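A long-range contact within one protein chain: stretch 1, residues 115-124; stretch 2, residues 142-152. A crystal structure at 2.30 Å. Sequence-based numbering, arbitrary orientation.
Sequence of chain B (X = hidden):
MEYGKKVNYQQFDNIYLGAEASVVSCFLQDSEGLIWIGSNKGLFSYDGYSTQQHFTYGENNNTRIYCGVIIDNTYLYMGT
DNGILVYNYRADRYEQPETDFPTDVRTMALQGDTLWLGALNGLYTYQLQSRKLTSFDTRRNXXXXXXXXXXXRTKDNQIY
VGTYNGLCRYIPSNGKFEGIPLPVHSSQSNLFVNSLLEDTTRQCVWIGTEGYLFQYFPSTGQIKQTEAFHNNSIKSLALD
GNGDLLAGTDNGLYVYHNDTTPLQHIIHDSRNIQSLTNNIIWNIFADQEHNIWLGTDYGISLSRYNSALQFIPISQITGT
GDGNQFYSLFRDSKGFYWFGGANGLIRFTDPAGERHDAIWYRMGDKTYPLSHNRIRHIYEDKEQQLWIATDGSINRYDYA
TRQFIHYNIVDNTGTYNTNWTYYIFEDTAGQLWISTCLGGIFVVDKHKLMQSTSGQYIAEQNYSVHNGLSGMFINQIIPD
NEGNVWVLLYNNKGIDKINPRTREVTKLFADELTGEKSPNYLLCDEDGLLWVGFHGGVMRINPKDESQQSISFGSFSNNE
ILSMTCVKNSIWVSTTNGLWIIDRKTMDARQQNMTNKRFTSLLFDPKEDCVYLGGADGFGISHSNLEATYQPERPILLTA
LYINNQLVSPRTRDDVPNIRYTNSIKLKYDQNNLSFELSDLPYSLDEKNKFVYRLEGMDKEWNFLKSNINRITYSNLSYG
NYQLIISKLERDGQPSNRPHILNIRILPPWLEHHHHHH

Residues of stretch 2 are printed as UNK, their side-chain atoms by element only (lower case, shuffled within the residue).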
ATOM      1  N   LEU B 115     -15.892   5.719 -17.443  1.00 16.43           N
ATOM      2  CA  LEU B 115     -17.080   6.025 -16.643  1.00 15.82           C
ATOM      3  C   LEU B 115     -18.329   5.359 -17.257  1.00 16.12           C
ATOM      4  O   LEU B 115     -18.681   5.631 -18.410  1.00 14.93           O
ATOM      5  CB  LEU B 115     -17.290   7.538 -16.584  1.00 15.52           C
ATOM      6  CG  LEU B 115     -18.420   8.111 -15.708  1.00 16.99           C
ATOM      7  CD1 LEU B 115     -18.228   7.808 -14.209  1.00 15.20           C
ATOM      8  CD2 LEU B 115     -18.638   9.570 -15.903  1.00 15.85           C
ATOM      9  N   TRP B 116     -18.971   4.488 -16.467  1.00 15.54           N
ATOM     10  CA  TRP B 116     -20.217   3.846 -16.792  1.00 15.74           C
ATOM     11  C   TRP B 116     -21.386   4.800 -16.426  1.00 16.68           C
ATOM     12  O   TRP B 116     -21.414   5.356 -15.326  1.00 17.61           O
ATOM     13  CB  TRP B 116     -20.366   2.528 -15.997  1.00 14.90           C
ATOM     14  CG  TRP B 116     -19.504   1.376 -16.490  1.00 15.80           C
ATOM     15  CD1 TRP B 116     -18.179   1.152 -16.191  1.00 12.99           C
ATOM     16  CD2 TRP B 116     -19.892   0.317 -17.393  1.00 13.36           C
ATOM     17  NE1 TRP B 116     -17.730   0.025 -16.835  1.00 16.12           N
ATOM     18  CE2 TRP B 116     -18.758  -0.528 -17.557  1.00 17.17           C
ATOM     19  CE3 TRP B 116     -21.087  -0.033 -18.024  1.00 16.60           C
ATOM     20  CZ2 TRP B 116     -18.778  -1.691 -18.369  1.00 13.25           C
ATOM     21  CZ3 TRP B 116     -21.111  -1.197 -18.864  1.00 13.10           C
ATOM     22  CH2 TRP B 116     -19.949  -2.006 -19.008  1.00 15.37           C
ATOM     23  N   LEU B 117     -22.364   4.916 -17.324  1.00 15.97           N
ATOM     24  CA  LEU B 117     -23.512   5.804 -17.187  1.00 14.50           C
ATOM     25  C   LEU B 117     -24.728   4.952 -17.369  1.00 13.24           C
ATOM     26  O   LEU B 117     -24.869   4.256 -18.393  1.00 14.10           O
ATOM     27  CB  LEU B 117     -23.535   6.885 -18.321  1.00 14.46           C
ATOM     28  CG  LEU B 117     -22.256   7.715 -18.530  1.00 16.33           C
ATOM     29  CD1 LEU B 117     -22.284   8.680 -19.761  1.00 18.18           C
ATOM     30  CD2 LEU B 117     -21.929   8.495 -17.195  1.00 18.82           C
ATOM     31  N   GLY B 118     -25.621   5.011 -16.387  1.00 12.77           N
ATOM     32  CA  GLY B 118     -26.939   4.420 -16.513  1.00 12.81           C
ATOM     33  C   GLY B 118     -28.029   5.492 -16.613  1.00 14.68           C
ATOM     34  O   GLY B 118     -28.089   6.418 -15.784  1.00 14.29           O
ATOM     35  N   ALA B 119     -28.927   5.324 -17.572  1.00 14.39           N
ATOM     36  CA  ALA B 119     -29.949   6.314 -17.864  1.00 15.74           C
ATOM     37  C   ALA B 119     -31.339   5.684 -17.997  1.00 16.21           C
ATOM     38  O   ALA B 119     -31.487   4.460 -18.004  1.00 17.08           O
ATOM     39  CB  ALA B 119     -29.577   7.100 -19.160  1.00 14.88           C
ATOM     40  N   LEU B 120     -32.361   6.524 -18.090  1.00 17.86           N
ATOM     41  CA  LEU B 120     -33.724   6.049 -18.194  1.00 19.24           C
ATOM     42  C   LEU B 120     -33.919   5.257 -19.461  1.00 21.04           C
ATOM     43  O   LEU B 120     -34.795   4.368 -19.489  1.00 21.31           O
ATOM     44  CB  LEU B 120     -34.736   7.197 -18.139  1.00 18.96           C
ATOM     45  CG  LEU B 120     -35.092   7.697 -16.728  1.00 19.98           C
ATOM     46  CD1 LEU B 120     -36.384   8.539 -16.751  1.00 20.25           C
ATOM     47  CD2 LEU B 120     -35.210   6.548 -15.694  1.00 15.64           C
ATOM     48  N   ASN B 121     -33.155   5.589 -20.516  1.00 21.67           N
ATOM     49  CA  ASN B 121     -33.220   4.783 -21.746  1.00 23.43           C
ATOM     50  C   ASN B 121     -31.916   4.261 -22.358  1.00 21.74           C
ATOM     51  O   ASN B 121     -31.787   4.215 -23.559  1.00 23.18           O
ATOM     52  CB  ASN B 121     -34.160   5.419 -22.815  1.00 25.91           C
ATOM     53  CG  ASN B 121     -34.752   4.331 -23.834  1.00 30.03           C
ATOM     54  OD1 ASN B 121     -34.552   4.407 -25.063  1.00 33.13           O
ATOM     55  ND2 ASN B 121     -35.461   3.343 -23.295  1.00 33.99           N
ATOM     56  N   GLY B 122     -30.961   3.834 -21.536  1.00 20.34           N
ATOM     57  CA  GLY B 122     -29.790   3.113 -22.018  1.00 17.71           C
ATOM     58  C   GLY B 122     -28.636   3.103 -21.011  1.00 17.58           C
ATOM     59  O   GLY B 122     -28.634   3.840 -20.006  1.00 15.89           O
ATOM     60  N   LEU B 123     -27.659   2.248 -21.302  1.00 16.49           N
ATOM     61  CA  LEU B 123     -26.474   2.074 -20.530  1.00 15.87           C
ATOM     62  C   LEU B 123     -25.315   2.415 -21.429  1.00 16.03           C
ATOM     63  O   LEU B 123     -25.306   2.018 -22.621  1.00 14.62           O
ATOM     64  CB  LEU B 123     -26.333   0.609 -20.046  1.00 15.88           C
ATOM     65  CG  LEU B 123     -25.069   0.206 -19.274  1.00 15.77           C
ATOM     66  CD1 LEU B 123     -25.015   0.891 -17.874  1.00 10.88           C
ATOM     67  CD2 LEU B 123     -24.939  -1.347 -19.137  1.00 17.00           C
ATOM     68  N   TYR B 124     -24.326   3.138 -20.860  1.00 14.22           N
ATOM     69  CA  TYR B 124     -23.258   3.675 -21.696  1.00 14.85           C
ATOM     70  C   TYR B 124     -21.924   3.562 -21.002  1.00 13.78           C
ATOM     71  O   TYR B 124     -21.828   3.465 -19.774  1.00 14.04           O
ATOM     72  CB  TYR B 124     -23.521   5.173 -22.064  1.00 15.60           C
ATOM     73  CG  TYR B 124     -24.887   5.387 -22.672  1.00 18.07           C
ATOM     74  CD1 TYR B 124     -26.019   5.503 -21.864  1.00 16.85           C
ATOM     75  CD2 TYR B 124     -25.047   5.434 -24.067  1.00 17.81           C
ATOM     76  CE1 TYR B 124     -27.288   5.689 -22.432  1.00 19.52           C
ATOM     77  CE2 TYR B 124     -26.274   5.642 -24.630  1.00 20.24           C
ATOM     78  CZ  TYR B 124     -27.395   5.739 -23.807  1.00 20.04           C
ATOM     79  OH  TYR B 124     -28.609   5.939 -24.372  1.00 23.67           O
ATOM     80  N   UNK B 142     -27.840  -8.246 -24.539  1.00 30.11           N
ATOM     81  CA  UNK B 142     -28.608  -9.113 -23.619  1.00 29.32           C
ATOM     82  C   UNK B 142     -28.930  -8.413 -22.302  1.00 28.15           C
ATOM     83  O   UNK B 142     -29.102  -9.063 -21.267  1.00 29.17           O
ATOM     84  N   UNK B 143     -28.992  -7.085 -22.303  1.00 26.74           N
ATOM     85  CA  UNK B 143     -29.476  -6.389 -21.105  1.00 24.74           C
ATOM     86  C   UNK B 143     -30.918  -6.805 -20.813  1.00 25.10           C
ATOM     87  O   UNK B 143     -31.686  -7.021 -21.743  1.00 25.07           O
ATOM     88  c   UNK B 143     -28.066  -4.219 -20.948  1.00 21.93           C
ATOM     89  c   UNK B 143     -27.669  -4.497 -19.486  1.00 18.29           C
ATOM     90  c   UNK B 143     -28.249  -2.739 -21.182  1.00 20.64           C
ATOM     91  c   UNK B 143     -29.384  -4.888 -21.286  1.00 24.33           C
ATOM     92  N   UNK B 144     -31.295  -6.956 -19.526  1.00 24.44           N
ATOM     93  CA  UNK B 144     -32.710  -7.357 -19.330  1.00 24.04           C
ATOM     94  C   UNK B 144     -33.678  -6.188 -19.651  1.00 23.58           C
ATOM     95  O   UNK B 144     -34.809  -6.416 -20.074  1.00 22.95           O
ATOM     96  c   UNK B 144     -30.504  -7.047 -18.289  1.00 24.02           C
ATOM     97  c   UNK B 144     -32.773  -7.831 -17.858  1.00 22.90           C
ATOM     98  c   UNK B 144     -31.530  -7.290 -17.212  1.00 23.32           C
ATOM     99  N   UNK B 145     -33.195  -4.950 -19.527  1.00 23.00           N
ATOM    100  CA  UNK B 145     -34.009  -3.752 -19.788  1.00 23.05           C
ATOM    101  C   UNK B 145     -33.013  -2.589 -20.031  1.00 22.07           C
ATOM    102  O   UNK B 145     -31.872  -2.699 -19.642  1.00 21.51           O
ATOM    103  n   UNK B 145     -37.300  -2.960 -19.166  1.00 25.81           N
ATOM    104  c   UNK B 145     -34.991  -3.542 -18.612  1.00 22.72           C
ATOM    105  c   UNK B 145     -36.071  -2.510 -18.896  1.00 27.11           C
ATOM    106  o   UNK B 145     -35.806  -1.307 -18.844  1.00 31.52           O
ATOM    107  N   UNK B 146     -33.406  -1.555 -20.774  1.00 21.62           N
ATOM    108  CA  UNK B 146     -32.578  -0.360 -21.040  1.00 21.23           C
ATOM    109  C   UNK B 146     -32.737   0.734 -19.984  1.00 19.43           C
ATOM    110  O   UNK B 146     -31.989   1.697 -20.004  1.00 18.41           O
ATOM    111  c   UNK B 146     -32.950   0.248 -22.407  1.00 21.83           C
ATOM    112  o   UNK B 146     -31.504  -1.288 -23.646  1.00 28.06           O
ATOM    113  c   UNK B 146     -32.624  -0.710 -23.575  1.00 27.38           C
ATOM    114  n   UNK B 146     -33.609  -0.916 -24.475  1.00 28.81           N
ATOM    115  N   UNK B 147     -33.721   0.601 -19.088  1.00 17.58           N
ATOM    116  CA  UNK B 147     -33.834   1.499 -17.935  1.00 15.91           C
ATOM    117  C   UNK B 147     -32.934   1.078 -16.771  1.00 15.66           C
ATOM    118  O   UNK B 147     -33.229   0.096 -16.094  1.00 15.66           O
ATOM    119  o   UNK B 147     -36.012   2.215 -18.578  1.00 16.21           O
ATOM    120  c   UNK B 147     -35.279   1.662 -17.489  1.00 15.56           C
ATOM    121  c   UNK B 147     -35.407   2.675 -16.325  1.00 17.57           C
ATOM    122  N   UNK B 148     -31.873   1.853 -16.525  1.00 14.43           N
ATOM    123  CA  UNK B 148     -30.836   1.553 -15.556  1.00 14.14           C
ATOM    124  C   UNK B 148     -30.990   2.396 -14.316  1.00 15.86           C
ATOM    125  O   UNK B 148     -31.060   3.631 -14.423  1.00 16.62           O
ATOM    126  c   UNK B 148     -29.295   1.355 -17.563  1.00 13.43           C
ATOM    127  c   UNK B 148     -29.450   1.899 -16.142  1.00 13.81           C
ATOM    128  c   UNK B 148     -29.538  -0.178 -17.706  1.00 15.39           C
ATOM    129  c   UNK B 148     -28.317   1.371 -15.243  1.00 13.14           C
ATOM    130  N   UNK B 149     -31.026   1.762 -13.141  1.00 16.50           N
ATOM    131  CA  UNK B 149     -31.110   2.517 -11.881  1.00 16.92           C
ATOM    132  C   UNK B 149     -29.851   2.498 -11.025  1.00 16.52           C
ATOM    133  O   UNK B 149     -29.698   3.321 -10.163  1.00 15.87           O
ATOM    134  c   UNK B 149     -33.627   2.290 -11.630  1.00 16.61           C
ATOM    135  c   UNK B 149     -35.216   3.792 -12.682  1.00 18.12           C
ATOM    136  o   UNK B 149     -37.351   2.918 -13.335  1.00 18.34           O
ATOM    137  c   UNK B 149     -34.547   1.278 -11.690  1.00 17.43           C
ATOM    138  c   UNK B 149     -36.118   2.744 -12.754  1.00 20.57           C
ATOM    139  c   UNK B 149     -33.979   3.562 -12.137  1.00 17.60           C
ATOM    140  c   UNK B 149     -32.300   2.059 -11.003  1.00 16.34           C
ATOM    141  c   UNK B 149     -35.769   1.472 -12.270  1.00 21.53           C
ATOM    142  N   UNK B 150     -29.008   1.493 -11.190  1.00 17.73           N
ATOM    143  CA  UNK B 150     -27.874   1.330 -10.288  1.00 18.26           C
ATOM    144  C   UNK B 150     -26.786   0.570 -10.986  1.00 17.06           C
ATOM    145  O   UNK B 150     -27.049  -0.391 -11.698  1.00 16.89           O
ATOM    146  o   UNK B 150     -27.173   0.606  -8.108  1.00 25.70           O
ATOM    147  c   UNK B 150     -28.286   0.545  -9.038  1.00 20.06           C
ATOM    148  N   UNK B 151     -25.579   1.072 -10.854  1.00 17.07           N
ATOM    149  CA  UNK B 151     -24.397   0.401 -11.336  1.00 17.64           C
ATOM    150  C   UNK B 151     -23.227   0.526 -10.387  1.00 17.35           C
ATOM    151  O   UNK B 151     -23.037   1.611  -9.798  1.00 16.71           O
ATOM    152  c   UNK B 151     -22.154   0.291 -14.344  1.00 26.60           C
ATOM    153  c   UNK B 151     -24.034   0.601 -12.848  1.00 18.20           C
ATOM    154  c   UNK B 151     -22.541   0.613 -13.010  1.00 20.03           C
ATOM    155  c   UNK B 151     -24.660   1.774 -13.514  1.00 20.72           C
ATOM    156  N   UNK B 152     -22.540  -0.615 -10.166  1.00 16.09           N
ATOM    157  CA  UNK B 152     -21.354  -0.667  -9.305  1.00 17.06           C
ATOM    158  C   UNK B 152     -20.210  -1.464  -9.875  1.00 17.16           C
ATOM    159  O   UNK B 152     -20.389  -2.413 -10.660  1.00 16.93           O
ATOM    160  c   UNK B 152     -22.475  -0.196  -6.977  1.00 15.52           C
ATOM    161  c   UNK B 152     -22.166  -2.618  -7.896  1.00 14.71           C
ATOM    162  c   UNK B 152     -22.000  -3.421  -6.589  1.00 15.57           C
ATOM    163  c   UNK B 152     -21.630  -1.205  -7.844  1.00 17.25           C
TER

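Position 142 carries no side-chain atoms, and its phi of 74° follows the end of a helix, a place that favours the residue without a CB: Gly142. It lies beyond reach of stretch 1.

Position 143 has four carbons, forked at the second, and points toward stretch 1; one terminal carbon comes to 4.0 Å from CB of Leu123. Forking beyond CB makes it Leu143. At 144 three carbons close a ring onto the backbone N, which defines Pro144, again out of reach.

Position 145 shows two carbons, the second carrying one O and one N, the amide of Asn145. It touches nothing on stretch 1 but braces its own loop: its OD1 accepts a hydrogen bond from the backbone N of position 147 at 2.8 Å. Position 146 repeats the same atoms, two carbons ending in O and N, with CB 4.1 Å from ND2 of Asn121; it is Asn146. Its backbone O sits 2.8 Å from N of Gly122, yet the angle is too poor for a hydrogen bond.

Position 147 has one carbon bearing one O and one C, a branched hydroxyl side chain. The oxygen lies 2.6 Å from O of Leu120 and donates to it: Thr147, through OG1.

Position 148 has four carbons, forked at the first, with one arm two carbons long; its CB packs 3.6 Å from CA of Gly118, and a carbon of the longer arm lies 3.9 Å from CB of Leu123: Ile148. An ideal CB on Gly118 would fall 2.4 Å from Ile148 CG2, a clash.

Position 149 is one carbon, then a six-carbon ring bearing an O. Its CB points away, but a ring carbon returns to within 4.1 Å of CD2 of Leu120: Tyr149, through CE1. Position 150, one carbon and one oxygen, is Ser150, turned away without contact.

Position 151 again has four carbons forked at the first, with a two-carbon arm whose end meets CB of Trp116 at 3.3 Å, while the shorter arm lies 4.5 Å from CD1 of Leu123: Ile151, through CD1 and CG2. Position 152 has the same branching, but faces away: Ile152.

The contact combines a polar turn with an apolar layer. Ile148 N donates to Ala119 O at 3.0 Å and 175°, nearly straight, and Thr147 adds its side-chain bond to the next carbonyl. Beside these anchors, Leu143, Ile148 and Ile151 pack with Leu123, Ile151 also reaching Trp116. The rule is pairing bulk with absence: Gly118 leaves the space that Ile148 occupies.

Stretch 2 142-152: GLPNNTIYSII
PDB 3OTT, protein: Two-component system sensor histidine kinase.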